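Local coordinates for GTN Reductase (Agrobacterium tumefaciens, PDB 5N6G), which binds flavin mononucleotide and, as an ene-reductase of the Old Yellow Enzyme family, probably reduces activated carbon-carbon double bonds using a nicotinamide donor, at residues G228-P233 / F263-E268; I104-L109 / A138-S143; G31-N36 / K73-E78. All blocks are in the same frame, centred on the assembly; numbering follows the deposited sequence. Where two conformers were deposited one is given.

In the fold
The three contacts sample one site in the wall of a flavin-binding TIM barrel and two near its periphery. Interaction 1 joins two neighbouring parallel strands in the barrel wall, about 8 Å from the centre of the chain, and its Arg230 touches the flavin and lies about 5 Å from the bound 2-phenylacrylic acid. Interaction 2 fastens the loop after strand 94-99 to the strand 127-131/137-141 hairpin, with the Ile104 side chain about 7 Å from the same ligand. Interaction 3 is also peripheral, where a loop meets helix 74-89, and the Pro34 side chain is about 13 Å from the flavin. The centres lie 22 to 27 Å apart and no two contacts touch.

Interaction 1 of 3, residues G228-P233 / F263-E268; sequences GIRLSP and FIHVVE. With FMN (flavin mononucleotide), chain B.
Gly228 CA makes a CH-pi contact over one face of the Phe263 ring, 3.5 Å from its centroid. Phe263 CG occupies the crowded position between backbone N and carbonyl carbon (chi1 62°), which starts the ring back toward the neighbouring strand. At Ile229 the ladder begins with a long, bent bond from its N to Phe263 O, then straightens as His265 N gives a 2.9 Å bond to Ile229 O. The CG2 methyl of Ile229 lies beside Ile264 CD1, on the side packed by helices 204-222 and 286-295. This is the parallel pairing of a beta-alpha-beta crossover in a TIM barrel, the two strands only 14° apart with helix 245-256 between them in sequence. Arg230 points to the other side, toward the flavin. Its NE rides 3.2 Å above the centre of the His265 ring, whose ND1 is bonded to Glu176, and the guanidinium is turned 62° from that ring. Val267 CG2 covers one guanidinium face at 3.6 Å from Arg230 CZ. Arg230 NH1 bonds FMN O2 at 2.8 Å and Arg230 NH2 bonds FMN O3' at 3.1 Å, so the cation could stabilise negative charge on the reduced flavin. Leu231 continues the ladder, its N donating to His265 O and its O accepting from Val267 N. Ser232 CB meets Val267 CB at 3.7 Å, while its OG turns to Glu186 and Asn181.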
loop_
_atom_site.group_PDB
_atom_site.type_symbol
_atom_site.label_atom_id
_atom_site.label_comp_id
_atom_site.label_asym_id
_atom_site.label_seq_id
_atom_site.Cartn_x
_atom_site.Cartn_y
_atom_site.Cartn_z
ATOM N N GLY A 228 -3.495 9.400 2.590
ATOM C CA GLY A 228 -3.615 8.983 1.202
ATOM C C GLY A 228 -4.133 7.557 1.115
ATOM O O GLY A 228 -4.432 6.922 2.123
ATOM N N ILE A 229 -4.289 7.082 -0.115
ATOM C CA ILE A 229 -4.874 5.759 -0.318
ATOM C C ILE A 229 -4.283 5.161 -1.579
ATOM O O ILE A 229 -4.057 5.869 -2.563
ATOM C CB ILE A 229 -6.415 5.839 -0.406
ATOM C CG1 ILE A 229 -7.057 4.454 -0.478
ATOM C CG2 ILE A 229 -6.847 6.759 -1.554
ATOM C CD1 ILE A 229 -8.531 4.466 -0.112
ATOM N N ARG A 230 -4.083 3.849 -1.575
ATOM C CA ARG A 230 -3.638 3.125 -2.759
ATOM C C ARG A 230 -4.789 2.300 -3.327
ATOM O O ARG A 230 -5.439 1.552 -2.593
ATOM C CB ARG A 230 -2.453 2.213 -2.433
ATOM C CG ARG A 230 -1.798 1.679 -3.697
ATOM C CD ARG A 230 -0.532 0.914 -3.444
ATOM N NE ARG A 230 0.429 1.168 -4.511
ATOM C CZ ARG A 230 1.336 0.305 -4.956
ATOM N NH1 ARG A 230 1.385 -0.922 -4.500
ATOM N NH2 ARG A 230 2.190 0.693 -5.887
ATOM N N LEU A 231 -4.985 2.372 -4.639
ATOM C CA LEU A 231 -6.069 1.698 -5.342
ATOM C C LEU A 231 -5.499 0.938 -6.532
ATOM O O LEU A 231 -4.492 1.342 -7.115
ATOM C CB LEU A 231 -7.133 2.703 -5.844
ATOM C CG LEU A 231 -7.755 3.578 -4.766
ATOM C CD1 LEU A 231 -8.555 4.712 -5.453
ATOM C CD2 LEU A 231 -8.617 2.707 -3.855
ATOM N N SER A 232 -6.156 -0.154 -6.917
ATOM C CA SER A 232 -5.669 -1.009 -7.995
ATOM C C SER A 232 -6.887 -1.587 -8.715
ATOM O O SER A 232 -7.332 -2.711 -8.427
ATOM C CB SER A 232 -4.748 -2.115 -7.466
ATOM O OG SER A 232 -5.365 -2.852 -6.410
ATOM N N PRO A 233 -7.460 -0.831 -9.660
ATOM C CA PRO A 233 -8.791 -1.184 -10.200
ATOM C C PRO A 233 -8.895 -2.541 -10.878
ATOM O O PRO A 233 -9.979 -3.139 -10.846
ATOM C CB PRO A 233 -9.059 -0.053 -11.207
ATOM C CG PRO A 233 -8.275 1.101 -10.707
ATOM C CD PRO A 233 -7.056 0.536 -10.032
ATOM N N PHE A 263 -3.151 12.382 -1.191
ATOM C CA PHE A 263 -2.727 11.727 -2.421
ATOM C C PHE A 263 -3.583 10.505 -2.702
ATOM O O PHE A 263 -4.145 9.873 -1.798
ATOM C CB PHE A 263 -1.228 11.337 -2.397
ATOM C CG PHE A 263 -0.838 10.350 -1.313
ATOM C CD1 PHE A 263 -0.449 10.814 -0.058
ATOM C CD2 PHE A 263 -0.841 8.976 -1.547
ATOM C CE1 PHE A 263 -0.079 9.929 0.958
ATOM C CE2 PHE A 263 -0.462 8.083 -0.531
ATOM C CZ PHE A 263 -0.088 8.561 0.709
ATOM N N ILE A 264 -3.662 10.193 -3.999
ATOM C CA ILE A 264 -4.213 8.953 -4.524
ATOM C C ILE A 264 -3.078 8.251 -5.251
ATOM O O ILE A 264 -2.445 8.844 -6.132
ATOM C CB ILE A 264 -5.373 9.196 -5.515
ATOM C CG1 ILE A 264 -6.386 10.225 -4.975
ATOM C CG2 ILE A 264 -6.010 7.854 -5.907
ATOM C CD1 ILE A 264 -7.151 9.759 -3.745
ATOM N N HIS A 265 -2.826 6.997 -4.892
ATOM C CA HIS A 265 -1.776 6.187 -5.483
ATOM C C HIS A 265 -2.436 5.055 -6.252
ATOM O O HIS A 265 -3.131 4.223 -5.658
ATOM C CB HIS A 265 -0.856 5.669 -4.374
ATOM C CG HIS A 265 0.326 4.894 -4.839
ATOM N ND1 HIS A 265 1.292 4.468 -3.960
ATOM C CD2 HIS A 265 0.703 4.445 -6.058
ATOM C CE1 HIS A 265 2.229 3.809 -4.617
ATOM N NE2 HIS A 265 1.898 3.777 -5.891
ATOM N N VAL A 266 -2.250 5.032 -7.570
ATOM C CA VAL A 266 -2.964 4.105 -8.443
ATOM C C VAL A 266 -1.987 3.136 -9.093
ATOM O O VAL A 266 -0.995 3.553 -9.709
ATOM C CB VAL A 266 -3.782 4.858 -9.510
ATOM C CG1 VAL A 266 -2.890 5.729 -10.380
ATOM C CG2 VAL A 266 -4.573 3.887 -10.373
ATOM N N VAL A 267 -2.294 1.845 -8.976
ATOM C CA VAL A 267 -1.628 0.773 -9.712
ATOM C C VAL A 267 -2.337 0.643 -11.049
ATOM O O VAL A 267 -3.530 0.312 -11.105
ATOM C CB VAL A 267 -1.677 -0.557 -8.939
ATOM C CG1 VAL A 267 -1.025 -1.689 -9.738
ATOM C CG2 VAL A 267 -1.021 -0.425 -7.559
ATOM N N GLU A 268 -1.600 0.866 -12.129
ATOM C CA GLU A 268 -2.141 0.816 -13.475
ATOM C C GLU A 268 -1.892 -0.574 -14.051
ATOM O O GLU A 268 -0.761 -0.915 -14.411
ATOM C CB GLU A 268 -1.504 1.911 -14.327
ATOM C CG GLU A 268 -1.825 3.295 -13.768
ATOM C CD GLU A 268 -1.100 4.434 -14.473
ATOM O OE1 GLU A 268 0.076 4.271 -14.882
ATOM O OE2 GLU A 268 -1.723 5.507 -14.592
HETATM N N1 FMN B . 2.291 -3.333 -3.052
HETATM C C2 FMN B . 1.686 -2.820 -1.932
HETATM O O2 FMN B . 0.696 -2.058 -2.008
HETATM N N3 FMN B . 2.197 -3.123 -0.688
HETATM C C4 FMN B . 3.270 -3.956 -0.434
HETATM O O4 FMN B . 3.676 -4.125 0.715
HETATM C C4A FMN B . 3.882 -4.517 -1.619
HETATM N N5 FMN B . 4.927 -5.291 -1.467
HETATM C C5A FMN B . 5.599 -5.690 -2.609
HETATM C C6 FMN B . 6.777 -6.415 -2.463
HETATM C C7 FMN B . 7.552 -6.742 -3.567
HETATM C C7M FMN B . 8.838 -7.502 -3.354
HETATM C C8 FMN B . 7.145 -6.352 -4.847
HETATM C C8M FMN B . 7.993 -6.635 -6.057
HETATM C C9 FMN B . 5.955 -5.646 -5.004
HETATM C C9A FMN B . 5.187 -5.306 -3.890
HETATM N N10 FMN B . 4.038 -4.495 -4.005
HETATM C C10 FMN B . 3.346 -4.107 -2.891
HETATM C "C1'" FMN B . 3.714 -3.925 -5.321
HETATM C "C2'" FMN B . 4.608 -2.732 -5.632
HETATM O "O2'" FMN B . 4.343 -1.653 -4.729
HETATM C "C3'" FMN B . 4.455 -2.222 -7.066
HETATM O "O3'" FMN B . 3.086 -1.910 -7.317
HETATM C "C4'" FMN B . 4.924 -3.219 -8.123
HETATM O "O4'" FMN B . 6.251 -3.664 -7.829
HETATM C "C5'" FMN B . 4.842 -2.650 -9.528
HETATM O "O5'" FMN B . 5.715 -1.511 -9.661
HETATM P P FMN B . 7.149 -1.536 -10.423
HETATM O O1P FMN B . 6.835 -1.888 -11.862
HETATM O O2P FMN B . 7.944 -2.642 -9.750
HETATM O O3P FMN B . 7.700 -0.172 -10.224
#

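Interaction 2 of 3, residues I104-L109 / A138-S143; sequences ISHTSL and AFAETS
Ser105 and Ser143 join two backbones that run at nearly a right angle: the chain directions over 104-107 and 140-143 differ by 87°. Ser143 N donates to Ser105 O at 2.9 Å, an almost straight bond lying in the carbonyl plane. Two residues further along the loop, Thr107 N donates to Ser143 OG, also at 2.9 Å, so a single serine uses its backbone N-H and its hydroxyl oxygen on either side of His106 in the sequence. Ser143 OG is anti to its own carbonyl carbon (chi1 -65°), a setting that also brings it 3.2 Å from His106 CA.

The imidazole of His106 extends toward the end of strand 137-141. His106 CD2 meets Glu141 O at 3.6 Å, in the plane of the ring, while Ala140 CB lies 3.9 Å from the same His106 CD2, oblique to the ring. On the far branch, ND1 accepts a bond from Ser108 N, which sits 34° out of the ring plane, and it is also hydrogen-bonded to Ser108 OG. Thr142 packs alongside the joint: its CB comes 3.3 Å from Ser105 O, and its CG2 touches Ile104 CG2, 4.1 Å away, where the two side chains cross. Ile104 in turn touches Tyr65, which lines the pocket of the bound 2-phenylacrylic acid, as does Tyr129 of the hairpin partner strand 127-131.

With two directional bonds across the joint and two more holding the imidazole within its own loop, the chemistry is consistent with a well-defined join, in which the bonds across the contact use backbone N-H groups, one carbonyl and one hydroxyl.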
loop_
_atom_site.group_PDB
_atom_site.type_symbol
_atom_site.label_atom_id
_atom_site.label_comp_id
_atom_site.label_asym_id
_atom_site.label_seq_id
_atom_site.Cartn_x
_atom_site.Cartn_y
_atom_site.Cartn_z
ATOM N N ILE A 104 -6.477 -12.974 3.289
ATOM C CA ILE A 104 -5.163 -13.433 2.809
ATOM C C ILE A 104 -4.279 -13.592 4.038
ATOM O O ILE A 104 -3.411 -12.770 4.338
ATOM C CB ILE A 104 -4.576 -12.475 1.779
ATOM C CG1 ILE A 104 -5.585 -12.208 0.651
ATOM C CG2 ILE A 104 -3.306 -13.034 1.222
ATOM C CD1 ILE A 104 -6.000 -13.448 -0.150
ATOM N N SER A 105 -4.502 -14.682 4.770
ATOM C CA SER A 105 -3.774 -14.934 6.007
ATOM C C SER A 105 -3.854 -16.425 6.335
ATOM O O SER A 105 -4.375 -17.232 5.561
ATOM C CB SER A 105 -4.326 -14.056 7.135
ATOM O OG SER A 105 -3.546 -14.115 8.331
ATOM N N HIS A 106 -3.303 -16.779 7.489
ATOM C CA HIS A 106 -3.231 -18.153 7.949
ATOM C C HIS A 106 -3.550 -18.161 9.434
ATOM O O HIS A 106 -3.262 -17.195 10.137
ATOM C CB HIS A 106 -1.834 -18.731 7.688
ATOM C CG HIS A 106 -1.732 -20.206 7.922
ATOM N ND1 HIS A 106 -1.285 -20.732 9.115
ATOM C CD2 HIS A 106 -1.983 -21.266 7.112
ATOM C CE1 HIS A 106 -1.294 -22.049 9.041
ATOM N NE2 HIS A 106 -1.697 -22.397 7.831
ATOM N N THR A 107 -4.189 -19.233 9.890
ATOM C CA THR A 107 -4.575 -19.322 11.299
ATOM C C THR A 107 -3.386 -19.137 12.239
ATOM O O THR A 107 -3.547 -18.567 13.323
ATOM C CB THR A 107 -5.244 -20.659 11.577
ATOM O OG1 THR A 107 -4.348 -21.723 11.204
ATOM C CG2 THR A 107 -6.553 -20.773 10.817
ATOM N N SER A 108 -2.192 -19.590 11.846
ATOM C CA SER A 108 -1.021 -19.499 12.719
ATOM C C SER A 108 -0.577 -18.056 12.980
ATOM O O SER A 108 0.208 -17.816 13.911
ATOM C CB SER A 108 0.133 -20.306 12.111
ATOM O OG SER A 108 0.563 -19.682 10.915
ATOM N N LEU A 109 -1.033 -17.096 12.171
ATOM C CA LEU A 109 -0.719 -15.684 12.342
ATOM C C LEU A 109 -1.799 -14.920 13.097
ATOM O O LEU A 109 -1.565 -13.770 13.491
ATOM C CB LEU A 109 -0.507 -15.022 10.965
ATOM C CG LEU A 109 0.592 -15.634 10.102
ATOM C CD1 LEU A 109 0.524 -15.079 8.664
ATOM C CD2 LEU A 109 1.951 -15.366 10.715
ATOM N N ALA A 138 7.665 -21.815 6.345
ATOM C CA ALA A 138 7.031 -22.666 5.353
ATOM C C ALA A 138 6.000 -21.859 4.575
ATOM O O ALA A 138 5.414 -20.896 5.092
ATOM C CB ALA A 138 6.374 -23.887 6.004
ATOM N N PHE A 139 5.811 -22.255 3.318
ATOM C CA PHE A 139 4.726 -21.732 2.501
ATOM C C PHE A 139 3.455 -22.504 2.801
ATOM O O PHE A 139 3.488 -23.714 3.047
ATOM C CB PHE A 139 5.051 -21.850 1.013
ATOM C CG PHE A 139 5.534 -20.576 0.400
ATOM C CD1 PHE A 139 4.694 -19.818 -0.397
ATOM C CD2 PHE A 139 6.823 -20.134 0.621
ATOM C CE1 PHE A 139 5.136 -18.643 -0.969
ATOM C CE2 PHE A 139 7.273 -18.961 0.057
ATOM C CZ PHE A 139 6.429 -18.213 -0.742
ATOM N N ALA A 140 2.329 -21.801 2.774
ATOM C CA ALA A 140 1.068 -22.433 3.102
ATOM C C ALA A 140 -0.023 -21.782 2.271
ATOM O O ALA A 140 0.073 -20.607 1.891
ATOM C CB ALA A 140 0.736 -22.320 4.598
ATOM N N GLU A 141 -1.041 -22.576 1.975
ATOM C CA GLU A 141 -2.254 -22.011 1.404
ATOM C C GLU A 141 -2.924 -21.153 2.460
ATOM O O GLU A 141 -2.896 -21.486 3.653
ATOM C CB GLU A 141 -3.196 -23.121 0.960
ATOM C CG GLU A 141 -2.584 -24.048 -0.085
ATOM C CD GLU A 141 -3.474 -25.234 -0.435
ATOM O OE1 GLU A 141 -4.684 -25.195 -0.128
ATOM O OE2 GLU A 141 -2.955 -26.210 -1.017
ATOM N N THR A 142 -3.540 -20.058 2.025
ATOM C CA THR A 142 -4.273 -19.220 2.961
ATOM C C THR A 142 -5.453 -19.997 3.548
ATOM O O THR A 142 -6.028 -20.885 2.920
ATOM C CB THR A 142 -4.740 -17.916 2.311
ATOM O OG1 THR A 142 -5.452 -18.176 1.098
ATOM C CG2 THR A 142 -3.519 -17.036 2.020
ATOM N N SER A 143 -5.806 -19.623 4.769
ATOM C CA SER A 143 -6.787 -20.331 5.570
ATOM C C SER A 143 -8.210 -19.928 5.189
ATOM O O SER A 143 -8.463 -18.850 4.634
ATOM C CB SER A 143 -6.550 -20.019 7.054
ATOM O OG SER A 143 -5.300 -20.514 7.492
#

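Interaction 3 of 3, residues G31-N36 / K73-E78; sequences GAIPNN and KREAIE
The plane of the Gly31 carbonyl is approached from outside by Lys73 NZ, which hydrogen-bonds Gly31 O at 2.8 Å from a position tilted 31° out of that plane and at a C=O...N angle of 137°. The lysine reaches it with an extended chain, Lys73 CD passing 4.1 Å from Ile33 CG1. Around the next carbonyl, Ala76 CB stands 3.5 Å from Ala32 O, and a water donates to this oxygen while weakly accepting from Lys73 N. Pro34 brings the CD corner of its ring to Ala76 O at 3.6 Å.

Ile33 packs on the first turn of helix 74-89: its CG2 lies 3.5 Å from Glu75 O, and its CD1 is 3.7 Å from Glu75 CB. Thus the loop after barrel strand 19-21 meets the first turn of helix 74-89, with Lys73 at its N-cap position, and Asn35 is the N-cap of helix 36-43, which follows this loop.

The lysine charge meets a neutral carbonyl, which it would be expected to polarise; the contact therefore combines one charge-assisted bond with aliphatic carbons of Ile33 and Pro34 against Glu75 and Ala76, and Ala76 CB against Ala32 O.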
loop_
_atom_site.group_PDB
_atom_site.type_symbol
_atom_site.label_atom_id
_atom_site.label_comp_id
_atom_site.label_asym_id
_atom_site.label_seq_id
_atom_site.Cartn_x
_atom_site.Cartn_y
_atom_site.Cartn_z
ATOM N N GLY A 31 8.960 -10.793 14.627
ATOM C CA GLY A 31 8.202 -10.318 15.759
ATOM C C GLY A 31 7.355 -9.114 15.465
ATOM O O GLY A 31 6.812 -8.517 16.402
ATOM N N ALA A 32 7.258 -8.716 14.193
ATOM C CA ALA A 32 6.446 -7.573 13.785
ATOM C C ALA A 32 7.016 -6.253 14.296
ATOM O O ALA A 32 6.269 -5.285 14.490
ATOM C CB ALA A 32 4.990 -7.730 14.251
ATOM N N ILE A 33 8.336 -6.195 14.478
ATOM C CA ILE A 33 9.010 -5.045 15.070
ATOM C C ILE A 33 10.123 -4.623 14.122
ATOM O O ILE A 33 11.027 -5.416 13.833
ATOM C CB ILE A 33 9.590 -5.380 16.461
ATOM C CG1 ILE A 33 8.452 -5.737 17.429
ATOM C CG2 ILE A 33 10.410 -4.224 17.024
ATOM C CD1 ILE A 33 8.926 -6.437 18.705
ATOM N N PRO A 34 10.126 -3.384 13.611
ATOM C CA PRO A 34 11.260 -2.941 12.795
ATOM C C PRO A 34 12.546 -2.943 13.599
ATOM O O PRO A 34 12.560 -2.636 14.791
ATOM C CB PRO A 34 10.877 -1.511 12.384
ATOM C CG PRO A 34 9.407 -1.446 12.532
ATOM C CD PRO A 34 9.121 -2.318 13.733
ATOM N N ASN A 35 13.651 -3.252 12.908
ATOM C CA ASN A 35 14.946 -3.412 13.554
ATOM C C ASN A 35 15.996 -2.521 12.896
ATOM O O ASN A 35 15.661 -1.664 12.069
ATOM C CB ASN A 35 15.330 -4.884 13.522
ATOM C CG ASN A 35 15.348 -5.435 12.121
ATOM O OD1 ASN A 35 15.850 -4.789 11.192
ATOM N ND2 ASN A 35 14.731 -6.600 11.937
ATOM N N ASN A 36 17.258 -2.650 13.299
ATOM C CA ASN A 36 18.278 -1.716 12.813
ATOM C C ASN A 36 18.575 -1.913 11.329
ATOM O O ASN A 36 18.864 -0.940 10.613
ATOM C CB ASN A 36 19.563 -1.884 13.610
ATOM C CG ASN A 36 19.441 -1.363 15.005
ATOM O OD1 ASN A 36 18.491 -0.662 15.331
ATOM N ND2 ASN A 36 20.419 -1.675 15.832
ATOM N N LYS A 73 2.394 -2.984 18.389
ATOM C CA LYS A 73 3.227 -3.195 19.567
ATOM C C LYS A 73 3.984 -1.917 19.880
ATOM O O LYS A 73 4.395 -1.204 18.958
ATOM C CB LYS A 73 4.236 -4.340 19.346
ATOM C CG LYS A 73 3.629 -5.702 19.084
ATOM C CD LYS A 73 4.721 -6.748 18.875
ATOM C CE LYS A 73 4.135 -8.134 18.653
ATOM N NZ LYS A 73 5.199 -9.168 18.631
ATOM N N ARG A 74 4.175 -1.629 21.177
ATOM C CA ARG A 74 4.963 -0.463 21.560
ATOM C C ARG A 74 6.358 -0.547 20.977
ATOM O O ARG A 74 6.914 0.460 20.525
ATOM C CB ARG A 74 5.069 -0.335 23.085
ATOM C CG ARG A 74 3.752 -0.179 23.796
ATOM C CD ARG A 74 3.030 1.092 23.369
ATOM N NE ARG A 74 3.821 2.299 23.566
ATOM C CZ ARG A 74 3.548 3.459 22.975
ATOM N NH1 ARG A 74 2.519 3.565 22.144
ATOM N NH2 ARG A 74 4.306 4.513 23.205
ATOM N N GLU A 75 6.948 -1.739 21.020
ATOM C CA GLU A 75 8.283 -1.937 20.481
ATOM C C GLU A 75 8.323 -1.644 18.991
ATOM O O GLU A 75 9.352 -1.185 18.482
ATOM C CB GLU A 75 8.733 -3.369 20.743
ATOM C CG GLU A 75 9.000 -3.665 22.218
ATOM C CD GLU A 75 7.750 -4.034 23.024
ATOM O OE1 GLU A 75 6.623 -4.030 22.456
ATOM O OE2 GLU A 75 7.912 -4.354 24.232
ATOM N N ALA A 76 7.220 -1.907 18.285
ATOM C CA ALA A 76 7.167 -1.643 16.847
ATOM C C ALA A 76 7.134 -0.144 16.588
ATOM O O ALA A 76 7.812 0.358 15.686
ATOM C CB ALA A 76 5.940 -2.309 16.215
ATOM N N ILE A 77 6.345 0.588 17.370
ATOM C CA ILE A 77 6.334 2.039 17.258
ATOM C C ILE A 77 7.736 2.602 17.483
ATOM O O ILE A 77 8.186 3.493 16.759
ATOM C CB ILE A 77 5.300 2.623 18.239
ATOM C CG1 ILE A 77 3.898 2.258 17.745
ATOM C CG2 ILE A 77 5.475 4.127 18.361
ATOM C CD1 ILE A 77 2.764 2.604 18.702
ATOM N N GLU A 78 8.447 2.094 18.490
ATOM C CA GLU A 78 9.808 2.547 18.750
ATOM C C GLU A 78 10.722 2.222 17.579
ATOM O O GLU A 78 11.545 3.046 17.177
ATOM C CB GLU A 78 10.339 1.900 20.037
ATOM C CG GLU A 78 11.776 2.275 20.359
ATOM C CD GLU A 78 11.953 3.765 20.631
ATOM O OE1 GLU A 78 10.952 4.438 20.960
ATOM O OE2 GLU A 78 13.095 4.260 20.512
HETATM O O HOH W 1 3.472 -4.589 15.645
#